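Local structure of HD domain protein (Enterococcus faecalis, 4LRL) at residues 139-144 against 345-350. The protein probably hydrolyses deoxyribonucleoside triphosphates as a metal-dependent HD-domain phosphohydrolase under allosteric control by nucleotides such as dGTP and dTTP. Residues are numbered along the deposited sequence; the frame is centred on the assembly and turned at random.
Sequences GPYSHT and KRFLMR. With DGT (2'-deoxyguanosine-5'-triphosphate), chain R.
Tyr-141 and Phe-347 reach toward each other from opposite directions and bridge backbones whose nearest CA atoms, their own, lie 12.7 Å apart. Their rings form an offset edge-to-face pair, with planes at 85° and the edge of Phe-347 turned to the face of Tyr-141. The para carbon CZ of Phe-347 does the touching, 3.9 Å from CZ and 3.8 Å from OH of Tyr-141, and that hydroxyl lies in the plane of the phenylalanine ring. With its CG anti to the backbone N (chi1 -168°), Phe-347 extends from helix 338-348 toward Tyr-141, which occupies the N-cap position of helix 142-149. A hydrogen bond to Lys-71 NZ anchors the buried Tyr-141 OH, while Leu-279 of helix 270-291 packs against both side chains and Phe-78 adds another edge-to-face partner to Phe-347.

Three residues past Phe-347, Arg-350 is the first to leave helical phi/psi, with a positive phi, and its extended side chain lays one guanidinium face over the guanine of dGTP, Arg-350 CZ lying 3.4 Å from N3 of the base. The same group also grips the alpha-phosphate: NH2 donates to its O1A at 2.7 Å along a nearly straight bond (167°), and NH1 to the ester oxygen O5' at 2.9 Å. Phe-78 O accepts from NE of Arg-350, helping to fix the guanidinium's rotation; Lys-354 of the same chain, and Gln-65 and Arg-68 of the second subunit, also hydrogen-bond this dGTP. The aromatic pair thus joins the HD domain, at the start of helix 142-149, to the helix whose C-terminal end leads into an intersubunit nucleotide site, consistent with the allosteric regulation of this dNTPase.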
loop_
_atom_site.group_PDB
_atom_site.type_symbol
_atom_site.label_atom_id
_atom_site.label_comp_id
_atom_site.label_asym_id
_atom_site.label_seq_id
_atom_site.Cartn_x
_atom_site.Cartn_y
_atom_site.Cartn_z
ATOM N N GLY C 139 12.858 -30.362 0.478
ATOM C CA GLY C 139 12.096 -31.070 -0.547
ATOM C C GLY C 139 10.642 -30.637 -0.486
ATOM O O GLY C 139 10.316 -29.699 0.239
ATOM N N PRO C 140 9.751 -31.324 -1.233
ATOM C CA PRO C 140 8.334 -30.962 -1.244
ATOM C C PRO C 140 7.711 -31.113 0.141
ATOM O O PRO C 140 8.055 -32.056 0.865
ATOM C CB PRO C 140 7.722 -31.988 -2.204
ATOM C CG PRO C 140 8.668 -33.170 -2.175
ATOM C CD PRO C 140 10.019 -32.527 -2.049
ATOM N N TYR C 141 6.819 -30.185 0.504
ATOM C CA TYR C 141 6.114 -30.210 1.793
ATOM C C TYR C 141 7.055 -30.671 2.892
ATOM O O TYR C 141 6.848 -31.714 3.531
ATOM C CB TYR C 141 4.869 -31.102 1.718
ATOM C CG TYR C 141 3.937 -30.698 0.599
ATOM C CD1 TYR C 141 3.961 -31.368 -0.615
ATOM C CD2 TYR C 141 3.058 -29.618 0.744
ATOM C CE1 TYR C 141 3.122 -30.999 -1.650
ATOM C CE2 TYR C 141 2.213 -29.241 -0.292
ATOM C CZ TYR C 141 2.257 -29.940 -1.486
ATOM O OH TYR C 141 1.444 -29.594 -2.526
ATOM N N SER C 142 8.092 -29.868 3.086
ATOM C CA SER C 142 9.271 -30.256 3.841
ATOM C C SER C 142 8.949 -30.838 5.213
ATOM O O SER C 142 9.432 -31.918 5.557
ATOM C CB SER C 142 10.242 -29.076 3.931
ATOM O OG SER C 142 11.105 -29.225 5.040
ATOM N N HIS C 143 8.107 -30.145 5.975
ATOM C CA HIS C 143 7.778 -30.574 7.342
ATOM C C HIS C 143 7.062 -31.945 7.402
ATOM O O HIS C 143 7.392 -32.791 8.240
ATOM C CB HIS C 143 6.959 -29.495 8.072
ATOM C CG HIS C 143 6.763 -29.778 9.529
ATOM N ND1 HIS C 143 5.564 -30.224 10.047
ATOM C CD2 HIS C 143 7.627 -29.722 10.572
ATOM C CE1 HIS C 143 5.690 -30.408 11.350
ATOM N NE2 HIS C 143 6.935 -30.117 11.694
ATOM N N THR C 144 6.088 -32.144 6.512
ATOM C CA THR C 144 5.343 -33.398 6.426
ATOM C C THR C 144 6.256 -34.529 5.958
ATOM O O THR C 144 6.229 -35.631 6.498
ATOM C CB THR C 144 4.163 -33.275 5.445
ATOM O OG1 THR C 144 3.396 -32.119 5.768
ATOM C CG2 THR C 144 3.267 -34.494 5.512
ATOM N N LYS C 345 -8.033 -37.943 -2.780
ATOM C CA LYS C 345 -9.113 -37.062 -3.227
ATOM C C LYS C 345 -9.242 -35.848 -2.292
ATOM O O LYS C 345 -9.374 -34.707 -2.758
ATOM C CB LYS C 345 -10.448 -37.816 -3.361
ATOM C CG LYS C 345 -11.525 -37.006 -4.068
ATOM C CD LYS C 345 -12.630 -37.881 -4.674
ATOM C CE LYS C 345 -13.377 -37.119 -5.795
ATOM N NZ LYS C 345 -14.423 -37.924 -6.527
ATOM N N ARG C 346 -9.164 -36.091 -0.983
ATOM C CA ARG C 346 -9.302 -35.007 0.001
ATOM C C ARG C 346 -8.222 -33.944 -0.127
ATOM O O ARG C 346 -8.498 -32.765 0.085
ATOM C CB ARG C 346 -9.402 -35.546 1.434
ATOM C CG ARG C 346 -10.686 -36.342 1.653
ATOM C CD ARG C 346 -10.723 -37.094 2.984
ATOM N NE ARG C 346 -11.675 -36.466 3.892
ATOM C CZ ARG C 346 -12.873 -36.951 4.189
ATOM N NH1 ARG C 346 -13.285 -38.101 3.674
ATOM N NH2 ARG C 346 -13.656 -36.291 5.025
ATOM N N PHE C 347 -7.013 -34.364 -0.502
ATOM C CA PHE C 347 -5.906 -33.435 -0.728
ATOM C C PHE C 347 -5.970 -32.702 -2.061
ATOM O O PHE C 347 -5.676 -31.509 -2.129
ATOM C CB PHE C 347 -4.542 -34.124 -0.604
ATOM C CG PHE C 347 -3.392 -33.155 -0.556
ATOM C CD1 PHE C 347 -3.035 -32.542 0.641
ATOM C CD2 PHE C 347 -2.678 -32.834 -1.714
ATOM C CE1 PHE C 347 -1.974 -31.633 0.686
ATOM C CE2 PHE C 347 -1.611 -31.924 -1.681
ATOM C CZ PHE C 347 -1.261 -31.323 -0.488
ATOM N N LEU C 348 -6.332 -33.405 -3.126
ATOM C CA LEU C 348 -6.457 -32.753 -4.428
ATOM C C LEU C 348 -7.663 -31.823 -4.504
ATOM O O LEU C 348 -7.590 -30.771 -5.133
ATOM C CB LEU C 348 -6.505 -33.785 -5.555
ATOM C CG LEU C 348 -5.218 -34.585 -5.778
ATOM C CD1 LEU C 348 -5.529 -35.827 -6.618
ATOM C CD2 LEU C 348 -4.088 -33.739 -6.403
ATOM N N MET C 349 -8.753 -32.216 -3.848
ATOM C CA MET C 349 -10.046 -31.513 -3.941
ATOM C C MET C 349 -10.326 -30.529 -2.777
ATOM O O MET C 349 -11.386 -29.890 -2.743
ATOM C CB MET C 349 -11.207 -32.529 -4.063
ATOM C CG MET C 349 -11.127 -33.517 -5.245
ATOM S SD MET C 349 -10.375 -32.803 -6.714
ATOM C CE MET C 349 -10.379 -34.185 -7.865
ATOM N N ARG C 350 -9.370 -30.423 -1.843
ATOM C CA ARG C 350 -9.452 -29.549 -0.662
ATOM C C ARG C 350 -10.607 -29.915 0.270
ATOM O O ARG C 350 -11.644 -29.251 0.290
ATOM C CB ARG C 350 -9.484 -28.055 -1.050
ATOM C CG ARG C 350 -9.278 -27.094 0.129
ATOM C CD ARG C 350 -9.555 -25.645 -0.246
ATOM N NE ARG C 350 -9.319 -24.695 0.849
ATOM C CZ ARG C 350 -10.122 -24.509 1.904
ATOM N NH1 ARG C 350 -9.803 -23.613 2.825
ATOM N NH2 ARG C 350 -11.229 -25.229 2.066
HETATM P PG DGT R . -16.886 -23.368 7.022
HETATM O O1G DGT R . -16.883 -21.982 7.643
HETATM O O2G DGT R . -17.728 -24.378 7.791
HETATM O O3G DGT R . -17.104 -23.376 5.517
HETATM O O3B DGT R . -15.393 -23.971 7.169
HETATM P PB DGT R . -14.120 -23.079 7.546
HETATM O O1B DGT R . -13.711 -23.400 8.959
HETATM O O2B DGT R . -14.358 -21.647 7.136
HETATM O O3A DGT R . -13.003 -23.692 6.574
HETATM P PA DGT R . -12.900 -23.459 4.990
HETATM O O1A DGT R . -12.488 -24.779 4.402
HETATM O O2A DGT R . -14.075 -22.746 4.404
HETATM O "O5'" DGT R . -11.612 -22.496 4.864
HETATM C "C5'" DGT R . -11.422 -21.328 5.656
HETATM C "C4'" DGT R . -10.982 -20.160 4.776
HETATM O "O4'" DGT R . -10.010 -20.530 3.783
HETATM C "C3'" DGT R . -12.152 -19.628 3.960
HETATM O "O3'" DGT R . -13.049 -18.822 4.746
HETATM C "C2'" DGT R . -11.457 -18.898 2.817
HETATM C "C1'" DGT R . -10.114 -19.617 2.681
HETATM N N9 DGT R . -9.994 -20.340 1.391
HETATM C C8 DGT R . -8.974 -20.204 0.519
HETATM N N7 DGT R . -9.130 -21.001 -0.573
HETATM C C5 DGT R . -10.284 -21.672 -0.399
HETATM C C6 DGT R . -11.075 -22.673 -1.169
HETATM O O6 DGT R . -10.708 -23.126 -2.271
HETATM N N1 DGT R . -12.211 -23.115 -0.648
HETATM C C2 DGT R . -12.686 -22.683 0.527
HETATM N N2 DGT R . -13.856 -23.203 0.948
HETATM N N3 DGT R . -12.030 -21.775 1.299
HETATM C C4 DGT R . -10.846 -21.235 0.890
#